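PDB 3U0J: type III effector HopU1 from Pseudomonas syringae pv. tomato, which probably transfers ADP-ribose from NAD+ to arginine side chains of target proteins, among them an RNA-binding protein of plant immunity. Local coordinates for residues 98-103 with 233-238; 157-162 with 224-229; 181-186 with 253-258. All coordinates share one frame; numbering follows the deposited sequence.

Contact 1. Residues 98-103 with 233-238; sequences HTAQDY and SSQAPS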
loop_
_atom_site.group_PDB
_atom_site.type_symbol
_atom_site.label_atom_id
_atom_site.label_comp_id
_atom_site.label_asym_id
_atom_site.label_seq_id
_atom_site.Cartn_x
_atom_site.Cartn_y
_atom_site.Cartn_z
ATOM N N HIS A 98 -3.900 -6.909 -1.212
ATOM C CA HIS A 98 -2.995 -5.887 -1.739
ATOM C C HIS A 98 -1.521 -6.120 -1.356
ATOM O O HIS A 98 -0.619 -5.690 -2.084
ATOM C CB HIS A 98 -3.447 -4.506 -1.286
ATOM C CG HIS A 98 -2.902 -3.386 -2.112
ATOM N ND1 HIS A 98 -3.488 -2.980 -3.289
ATOM C CD2 HIS A 98 -1.835 -2.571 -1.921
ATOM C CE1 HIS A 98 -2.802 -1.967 -3.795
ATOM N NE2 HIS A 98 -1.800 -1.694 -2.979
ATOM N N THR A 99 -1.272 -6.789 -0.228
ATOM C CA THR A 99 0.096 -7.010 0.242
ATOM C C THR A 99 0.661 -8.321 -0.290
ATOM O O THR A 99 1.816 -8.675 -0.016
ATOM C CB THR A 99 0.175 -7.066 1.780
ATOM O OG1 THR A 99 -0.581 -8.185 2.276
ATOM C CG2 THR A 99 -0.329 -5.786 2.390
ATOM N N ALA A 100 -0.164 -9.041 -1.042
ATOM C CA ALA A 100 0.198 -10.369 -1.512
ATOM C C ALA A 100 0.703 -10.337 -2.937
ATOM O O ALA A 100 0.568 -9.347 -3.644
ATOM C CB ALA A 100 -0.992 -11.318 -1.407
ATOM N N GLN A 101 1.256 -11.458 -3.366
ATOM C CA GLN A 101 1.851 -11.548 -4.680
ATOM C C GLN A 101 1.085 -12.583 -5.488
ATOM O O GLN A 101 1.498 -12.904 -6.597
ATOM C CB GLN A 101 3.301 -11.999 -4.532
ATOM C CG GLN A 101 4.326 -11.157 -5.247
ATOM C CD GLN A 101 4.535 -9.769 -4.620
ATOM O OE1 GLN A 101 4.455 -9.590 -3.393
ATOM N NE2 GLN A 101 4.826 -8.781 -5.475
ATOM N N ASP A 102 -0.025 -13.096 -4.938
ATOM C CA ASP A 102 -0.715 -14.260 -5.495
ATOM C C ASP A 102 -1.968 -14.008 -6.279
ATOM O O ASP A 102 -2.546 -14.964 -6.774
ATOM C CB ASP A 102 -1.179 -15.197 -4.400
ATOM C CG ASP A 102 -0.161 -15.402 -3.339
ATOM O OD1 ASP A 102 1.046 -15.434 -3.687
ATOM O OD2 ASP A 102 -0.580 -15.541 -2.161
ATOM N N TYR A 103 -2.445 -12.770 -6.348
ATOM C CA TYR A 103 -3.705 -12.509 -7.059
ATOM C C TYR A 103 -3.464 -11.649 -8.285
ATOM O O TYR A 103 -2.614 -10.754 -8.269
ATOM C CB TYR A 103 -4.747 -11.846 -6.142
ATOM C CG TYR A 103 -4.843 -12.526 -4.815
ATOM C CD1 TYR A 103 -5.641 -13.630 -4.653
ATOM C CD2 TYR A 103 -4.092 -12.100 -3.738
ATOM C CE1 TYR A 103 -5.717 -14.277 -3.462
ATOM C CE2 TYR A 103 -4.162 -12.744 -2.534
ATOM C CZ TYR A 103 -4.983 -13.836 -2.401
ATOM O OH TYR A 103 -5.078 -14.513 -1.207
ATOM N N SER A 233 -3.327 -7.434 9.142
ATOM C CA SER A 233 -4.009 -7.956 7.970
ATOM C C SER A 233 -3.068 -8.360 6.862
ATOM O O SER A 233 -3.484 -8.987 5.899
ATOM C CB SER A 233 -4.897 -6.870 7.396
ATOM O OG SER A 233 -6.069 -6.752 8.161
ATOM N N SER A 234 -1.811 -7.945 6.975
ATOM C CA SER A 234 -0.824 -8.187 5.934
ATOM C C SER A 234 -0.513 -9.673 5.758
ATOM O O SER A 234 -0.559 -10.445 6.716
ATOM C CB SER A 234 0.453 -7.424 6.242
ATOM O OG SER A 234 1.376 -7.592 5.176
ATOM N N GLN A 235 -0.222 -10.074 4.527
ATOM C CA GLN A 235 0.138 -11.458 4.255
ATOM C C GLN A 235 1.456 -11.767 4.942
ATOM O O GLN A 235 1.743 -12.919 5.314
ATOM C CB GLN A 235 0.285 -11.709 2.755
ATOM C CG GLN A 235 0.674 -13.138 2.458
ATOM C CD GLN A 235 0.760 -13.445 0.983
ATOM O OE1 GLN A 235 -0.000 -14.278 0.471
ATOM N NE2 GLN A 235 1.696 -12.793 0.285
ATOM N N ALA A 236 2.256 -10.713 5.088
ATOM C CA ALA A 236 3.531 -10.782 5.788
ATOM C C ALA A 236 3.615 -9.726 6.901
ATOM O O ALA A 236 4.224 -8.672 6.733
ATOM C CB ALA A 236 4.684 -10.636 4.804
ATOM N N PRO A 237 2.992 -10.024 8.046
ATOM C CA PRO A 237 3.030 -9.186 9.250
ATOM C C PRO A 237 4.465 -8.843 9.682
ATOM O O PRO A 237 4.739 -7.694 10.043
ATOM C CB PRO A 237 2.354 -10.072 10.310
ATOM C CG PRO A 237 1.451 -11.018 9.521
ATOM C CD PRO A 237 2.207 -11.266 8.242
ATOM N N SER A 238 5.358 -9.837 9.653
ATOM C CA SER A 238 6.779 -9.666 9.985
ATOM C C SER A 238 7.458 -8.542 9.190
ATOM O O SER A 238 8.500 -8.033 9.605
ATOM C CB SER A 238 7.532 -10.973 9.724
ATOM O OG SER A 238 7.628 -11.234 8.324
#

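Contact 2. Residues 157-162 with 224-229; sequences RLMDVA and LKRGAD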
loop_
_atom_site.group_PDB
_atom_site.type_symbol
_atom_site.label_atom_id
_atom_site.label_comp_id
_atom_site.label_asym_id
_atom_site.label_seq_id
_atom_site.Cartn_x
_atom_site.Cartn_y
_atom_site.Cartn_z
ATOM N N ARG A 157 -10.579 3.308 8.664
ATOM C CA ARG A 157 -11.006 2.613 9.879
ATOM C C ARG A 157 -9.821 2.432 10.833
ATOM O O ARG A 157 -9.934 2.676 12.024
ATOM C CB ARG A 157 -11.525 1.216 9.539
ATOM C CG ARG A 157 -13.030 0.961 9.583
ATOM C CD ARG A 157 -13.685 1.742 8.535
ATOM N NE ARG A 157 -14.825 1.131 7.838
ATOM C CZ ARG A 157 -16.101 1.430 8.086
ATOM N NH1 ARG A 157 -16.421 2.229 9.096
ATOM N NH2 ARG A 157 -17.060 0.916 7.338
ATOM N N LEU A 158 -8.686 1.979 10.314
ATOM C CA LEU A 158 -7.524 1.708 11.166
ATOM C C LEU A 158 -6.833 2.969 11.664
ATOM O O LEU A 158 -6.457 3.054 12.832
ATOM C CB LEU A 158 -6.491 0.831 10.450
ATOM C CG LEU A 158 -6.751 -0.660 10.226
ATOM C CD1 LEU A 158 -5.791 -1.214 9.164
ATOM C CD2 LEU A 158 -6.674 -1.463 11.526
ATOM N N MET A 159 -6.616 3.938 10.784
ATOM C CA MET A 159 -6.030 5.187 11.241
ATOM C C MET A 159 -6.960 5.829 12.294
ATOM O O MET A 159 -6.503 6.500 13.199
ATOM C CB MET A 159 -5.706 6.122 10.066
ATOM C CG MET A 159 -4.415 5.765 9.322
ATOM S SD MET A 159 -3.951 6.916 8.013
ATOM C CE MET A 159 -5.432 6.786 7.048
ATOM N N ASP A 160 -8.261 5.586 12.207
ATOM C CA ASP A 160 -9.182 6.196 13.168
ATOM C C ASP A 160 -8.936 5.732 14.580
ATOM O O ASP A 160 -9.103 6.504 15.528
ATOM C CB ASP A 160 -10.637 5.937 12.812
ATOM C CG ASP A 160 -11.135 6.861 11.732
ATOM O OD1 ASP A 160 -10.410 7.838 11.435
ATOM O OD2 ASP A 160 -12.235 6.602 11.185
ATOM N N VAL A 161 -8.537 4.477 14.732
ATOM C CA VAL A 161 -8.389 3.915 16.063
ATOM C C VAL A 161 -6.933 3.870 16.511
ATOM O O VAL A 161 -6.642 3.895 17.706
ATOM C CB VAL A 161 -9.054 2.508 16.168
ATOM C CG1 VAL A 161 -8.757 1.671 14.948
ATOM C CG2 VAL A 161 -8.593 1.777 17.409
ATOM N N ALA A 162 -6.013 3.826 15.557
ATOM C CA ALA A 162 -4.632 3.472 15.881
ATOM C C ALA A 162 -3.633 4.060 14.900
ATOM O O ALA A 162 -2.660 3.399 14.528
ATOM C CB ALA A 162 -4.478 1.938 15.926
ATOM N N LEU A 224 6.215 10.167 9.534
ATOM C CA LEU A 224 4.806 10.268 9.235
ATOM C C LEU A 224 4.089 10.932 10.381
ATOM O O LEU A 224 4.363 10.649 11.557
ATOM C CB LEU A 224 4.227 8.869 9.038
ATOM C CG LEU A 224 4.849 8.047 7.909
ATOM C CD1 LEU A 224 4.524 6.580 8.081
ATOM C CD2 LEU A 224 4.363 8.557 6.556
ATOM N N LYS A 225 3.163 11.813 10.041
ATOM C CA LYS A 225 2.240 12.311 11.032
ATOM C C LYS A 225 1.094 11.309 11.176
ATOM O O LYS A 225 0.549 11.123 12.267
ATOM C CB LYS A 225 1.709 13.679 10.620
ATOM C CG LYS A 225 2.793 14.719 10.423
ATOM C CD LYS A 225 2.205 16.082 10.079
ATOM C CE LYS A 225 3.286 17.136 9.969
ATOM N NZ LYS A 225 2.699 18.491 9.775
ATOM N N ARG A 226 0.733 10.655 10.075
ATOM C CA ARG A 226 -0.423 9.770 10.092
ATOM C C ARG A 226 -0.369 8.662 9.026
ATOM O O ARG A 226 -0.265 8.928 7.830
ATOM C CB ARG A 226 -1.692 10.605 9.956
ATOM C CG ARG A 226 -2.976 9.877 10.313
ATOM C CD ARG A 226 -4.130 10.876 10.577
ATOM N NE ARG A 226 -5.431 10.297 10.238
ATOM C CZ ARG A 226 -6.339 9.911 11.127
ATOM N NH1 ARG A 226 -6.105 10.044 12.431
ATOM N NH2 ARG A 226 -7.485 9.393 10.706
ATOM N N GLY A 227 -0.446 7.415 9.477
ATOM C CA GLY A 227 -0.405 6.275 8.577
ATOM C C GLY A 227 -1.053 5.024 9.152
ATOM O O GLY A 227 -1.421 4.976 10.326
ATOM N N ALA A 228 -1.195 3.997 8.327
ATOM C CA ALA A 228 -1.943 2.834 8.764
ATOM C C ALA A 228 -1.065 1.623 9.038
ATOM O O ALA A 228 -0.320 1.161 8.176
ATOM C CB ALA A 228 -3.033 2.502 7.758
ATOM N N ASP A 229 -1.147 1.111 10.252
ATOM C CA ASP A 229 -0.422 -0.092 10.586
ATOM C C ASP A 229 -1.328 -1.260 10.239
ATOM O O ASP A 229 -2.298 -1.535 10.941
ATOM C CB ASP A 229 -0.059 -0.109 12.055
ATOM C CG ASP A 229 0.614 -1.385 12.464
ATOM O OD1 ASP A 229 0.828 -2.229 11.571
ATOM O OD2 ASP A 229 0.931 -1.546 13.670
HETATM O O HOH W 1 -3.269 1.984 12.296
#

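Contact 3. Residues 181-186 with 253-258; sequences RLYHLF and EHASAL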
loop_
_atom_site.group_PDB
_atom_site.type_symbol
_atom_site.label_atom_id
_atom_site.label_comp_id
_atom_site.label_asym_id
_atom_site.label_seq_id
_atom_site.Cartn_x
_atom_site.Cartn_y
_atom_site.Cartn_z
ATOM N N ARG A 181 15.950 13.153 -10.536
ATOM C CA ARG A 181 14.662 13.783 -10.308
ATOM C C ARG A 181 14.486 14.126 -8.839
ATOM O O ARG A 181 14.010 15.211 -8.501
ATOM C CB ARG A 181 13.517 12.895 -10.774
ATOM C CG ARG A 181 12.161 13.540 -10.597
ATOM C CD ARG A 181 11.080 12.539 -10.885
ATOM N NE ARG A 181 11.101 12.159 -12.295
ATOM C CZ ARG A 181 10.808 10.939 -12.743
ATOM N NH1 ARG A 181 10.490 9.968 -11.880
ATOM N NH2 ARG A 181 10.851 10.686 -14.055
ATOM N N LEU A 182 14.863 13.201 -7.966
ATOM C CA LEU A 182 14.658 13.416 -6.545
ATOM C C LEU A 182 15.522 14.558 -6.054
ATOM O O LEU A 182 15.040 15.439 -5.334
ATOM C CB LEU A 182 14.936 12.145 -5.754
ATOM C CG LEU A 182 13.881 11.091 -6.062
ATOM C CD1 LEU A 182 14.219 9.739 -5.484
ATOM C CD2 LEU A 182 12.543 11.580 -5.545
ATOM N N TYR A 183 16.798 14.556 -6.439
ATOM C CA TYR A 183 17.673 15.656 -6.044
ATOM C C TYR A 183 17.079 16.938 -6.588
ATOM O O TYR A 183 17.046 17.951 -5.904
ATOM C CB TYR A 183 19.093 15.465 -6.548
ATOM C CG TYR A 183 19.962 14.590 -5.666
ATOM C CD1 TYR A 183 20.392 15.027 -4.423
ATOM C CD2 TYR A 183 20.366 13.340 -6.089
ATOM C CE1 TYR A 183 21.188 14.234 -3.627
ATOM C CE2 TYR A 183 21.157 12.544 -5.307
ATOM C CZ TYR A 183 21.563 12.990 -4.079
ATOM O OH TYR A 183 22.357 12.180 -3.304
ATOM N N HIS A 184 16.555 16.879 -7.806
ATOM C CA HIS A 184 15.892 18.051 -8.357
ATOM C C HIS A 184 14.696 18.538 -7.526
ATOM O O HIS A 184 14.565 19.726 -7.243
ATOM C CB HIS A 184 15.464 17.802 -9.795
ATOM C CG HIS A 184 14.841 18.997 -10.437
ATOM N ND1 HIS A 184 15.557 20.141 -10.721
ATOM C CD2 HIS A 184 13.568 19.237 -10.830
ATOM C CE1 HIS A 184 14.750 21.032 -11.273
ATOM N NE2 HIS A 184 13.540 20.507 -11.355
ATOM N N LEU A 185 13.816 17.617 -7.155
ATOM C CA LEU A 185 12.656 17.962 -6.350
ATOM C C LEU A 185 13.118 18.646 -5.076
ATOM O O LEU A 185 12.588 19.695 -4.679
ATOM C CB LEU A 185 11.861 16.703 -6.013
ATOM C CG LEU A 185 10.536 16.427 -6.726
ATOM C CD1 LEU A 185 10.416 17.227 -7.983
ATOM C CD2 LEU A 185 10.357 14.943 -7.023
ATOM N N PHE A 186 14.117 18.030 -4.447
ATOM C CA PHE A 186 14.744 18.560 -3.245
ATOM C C PHE A 186 15.272 19.983 -3.440
ATOM O O PHE A 186 14.935 20.905 -2.681
ATOM C CB PHE A 186 15.899 17.659 -2.830
ATOM C CG PHE A 186 16.690 18.195 -1.685
ATOM C CD1 PHE A 186 18.039 18.483 -1.829
ATOM C CD2 PHE A 186 16.081 18.432 -0.456
ATOM C CE1 PHE A 186 18.781 18.983 -0.757
ATOM C CE2 PHE A 186 16.818 18.933 0.638
ATOM C CZ PHE A 186 18.170 19.205 0.484
ATOM N N GLU A 253 13.156 16.896 3.160
ATOM C CA GLU A 253 13.981 17.714 4.058
ATOM C C GLU A 253 15.484 17.667 3.719
ATOM O O GLU A 253 16.131 18.705 3.663
ATOM C CB GLU A 253 13.769 17.331 5.537
ATOM C CG GLU A 253 12.312 17.155 6.001
ATOM C CD GLU A 253 11.673 18.438 6.519
ATOM O OE1 GLU A 253 10.586 18.365 7.149
ATOM O OE2 GLU A 253 12.258 19.521 6.296
ATOM N N HIS A 254 16.030 16.469 3.504
ATOM C CA HIS A 254 17.463 16.304 3.240
ATOM C C HIS A 254 17.679 15.293 2.127
ATOM O O HIS A 254 16.821 14.471 1.869
ATOM C CB HIS A 254 18.206 15.841 4.502
ATOM C CG HIS A 254 17.830 16.601 5.741
ATOM N ND1 HIS A 254 18.314 17.866 6.017
ATOM C CD2 HIS A 254 17.011 16.279 6.773
ATOM C CE1 HIS A 254 17.807 18.290 7.164
ATOM N NE2 HIS A 254 17.014 17.348 7.644
ATOM N N ALA A 255 18.831 15.342 1.475
ATOM C CA ALA A 255 19.133 14.418 0.385
ATOM C C ALA A 255 20.640 14.323 0.220
ATOM O O ALA A 255 21.301 15.330 -0.002
ATOM C CB ALA A 255 18.501 14.914 -0.902
ATOM N N SER A 256 21.168 13.139 0.408
ATOM C CA SER A 256 22.576 12.940 0.455
ATOM C C SER A 256 23.015 11.573 -0.004
ATOM O O SER A 256 22.256 10.690 -0.134
ATOM C CB SER A 256 23.032 13.171 1.877
ATOM O OG SER A 256 22.251 12.453 2.778
ATOM N N ALA A 257 24.290 11.413 -0.248
ATOM C CA ALA A 257 24.818 10.148 -0.662
ATOM C C ALA A 257 25.140 9.277 0.504
ATOM O O ALA A 257 25.201 9.720 1.599
ATOM C CB ALA A 257 26.004 10.350 -1.461
ATOM N N LEU A 258 25.303 8.003 0.218
ATOM C CA LEU A 258 25.713 6.994 1.152
ATOM C C LEU A 258 26.837 6.251 0.488
ATOM O O LEU A 258 27.608 6.806 -0.195
ATOM C CB LEU A 258 24.572 6.048 1.415
ATOM C CG LEU A 258 23.228 6.603 1.826
ATOM C CD1 LEU A 258 22.196 5.552 1.814
ATOM C CD2 LEU A 258 23.304 7.169 3.167
#

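Contact 1. Residues 98-103 with 233-238
The last turn of helix 89-99 and the chain leaving it run beside a loop, with Thr99 CA 5.9 Å from Ser234 CA and Ala100 CA equally far from Gln235 CA. Gln235 N donates a hydrogen bond to Thr99 OG1 at 3.0 Å, nearly straight at 172°. Thr99 holds OG1 between its backbone N and carbonyl carbon (chi1 63°). From there the hydroxyl also bonds to Tyr96 O, one turn back in its own helix, so it links the helix end to the loop. Ser234 OG lies beside the Thr99 side chain, 3.6 Å from Thr99 CB. It is anti to its own backbone N and accepts from Ala236 N at 3.2 Å, which makes an ST turn. The same OG bonds to Glu241. Gln235 extends fully and lays its amide group against Ala100, with Gln235 CD 3.6 Å from Ala100 CB. Its tip reaches the Asp102 carboxylate, and the two planes are 49° apart. Segment 233-238 belongs to the loop between strands 227-229 and 241-243. By sequence this loop leads into the family's ExE motif, of which Glu241 is probably part. Helix 89-99 backs this loop: Ser233 touches Cys92 and Ile95 on it, while His98 faces helix 116-126.

Contact 2. Residues 157-162 with 224-229
Helix 145-162 packs here across a corner in the chain, where strand 218-224 of the mixed five-stranded sheet gives way to strand 227-229 of a small antiparallel sheet. Both sheets lie in the ADP-ribosyltransferase fold. The axes of the short segments, helix 157-162 and strand 227-229, cross at 90°, 7.4 Å apart at their closest. Met159 is the central side chain. Its CG sits beside the backbone N (chi1 -79°) and points at the strand backbone. Met159 CG meets Gly227 O at 3.3 Å, and Met159 SD lies 3.6 Å from Gly227 CA. On the next residue, the methyl of Ala228 meets the same CG.

Arg226 approaches from the corner. Its chain is extended from CG to NE and carries the guanidinium over to the helix. Met159 CB lies over one face of that group, toward its rim, 3.8 Å from Arg226 NH2. Asp160 takes the edge, near the guanidinium plane. Asp160 OD1 and Arg226 NH2 form a salt bridge of 3.4 Å, with a weak hydrogen bond. The carboxylate is turned 47° from the guanidinium, so the pair crosses obliquely. OD1 also pairs with Arg36, while OD2 bonds to Tyr38 OH. Asp160 OD1 is thus shared by two arginines whose guanidinium groups lie close together, and its charge probably offsets their repulsion.

Leu158 reaches the far end of the strand with CD1. Beside it a water ties the helix end to the strand. It accepts from Asp229 N at 3.1 Å, donates to Ala162 O at 2.7 Å and makes a weaker bond to Leu158 O.

Contact 3. Residues 181-186 with 253-258
The Phe186 ring has Ala255 CB over one face, with the carbonyl carbon of His254 on that same face. The methyl makes a CH-pi contact, 4.0 Å from the ring centroid and 21° off the ring normal. At the ring edge, near the plane, lies Glu253 O, 3.1 Å from Phe186 CE2. The Tyr183 ring turns an edge to the strand: Ala255 O lies near its plane, 3.8 Å from Tyr183 CE1.

Ala255 points toward the helix, and its methyl fits between the two rings. Tyr183 CE1 is 3.9 Å from Ala255 CB, and Phe186 CD1 is 3.7 Å from the same methyl. The rings are one helical turn apart and leave the helix by different torsions. Phe186 CG is anti to its backbone N (chi1 174°), whereas Tyr183 CG lies beside its own. Tyr183 reaches obliquely to the strand, and its OH meets the backbone of Ser256, 3.4 Å from Ser256 C. No hydrogen bond joins the two segments, and the hydroxyl bonds instead to His263 ND1.

Glu253 and His254 both face Val266 in a classic beta bulge. Helix 176-188 packs on the mixed five-stranded sheet; its segment 181-186 runs roughly antiparallel to strand segment 253-257, at 143°. Further in, Leu182 of the same helix touches Ile218 and Phe220 of strand 218-224. Phe265 of strand 263-269 meets Tyr183 edge-to-face and also touches Leu182 and Ala255.

In the fold
Contacts 1 and 2 are partly buried, while contact 3 lies at the surface, on the opposite side of the chain's centre from contact 1. Contacts 1 and 2 adjoin in sequence: the chain passes from strand 227-229 into the loop of contact 1, their centres 18 Å apart. Contact 2 packs a helix on strand 227-229 of the small antiparallel sheet, just past the corner after strand 218-224, whereas contact 3 packs one on strand 248-257 of the mixed five-stranded sheet. The chemistry follows the place. Contact 1 is polar and rests on a hydroxyl that bridges helix and loop. Contact 2 mixes a thioether, a salt bridge and a water. Contact 3 is aromatic and apolar.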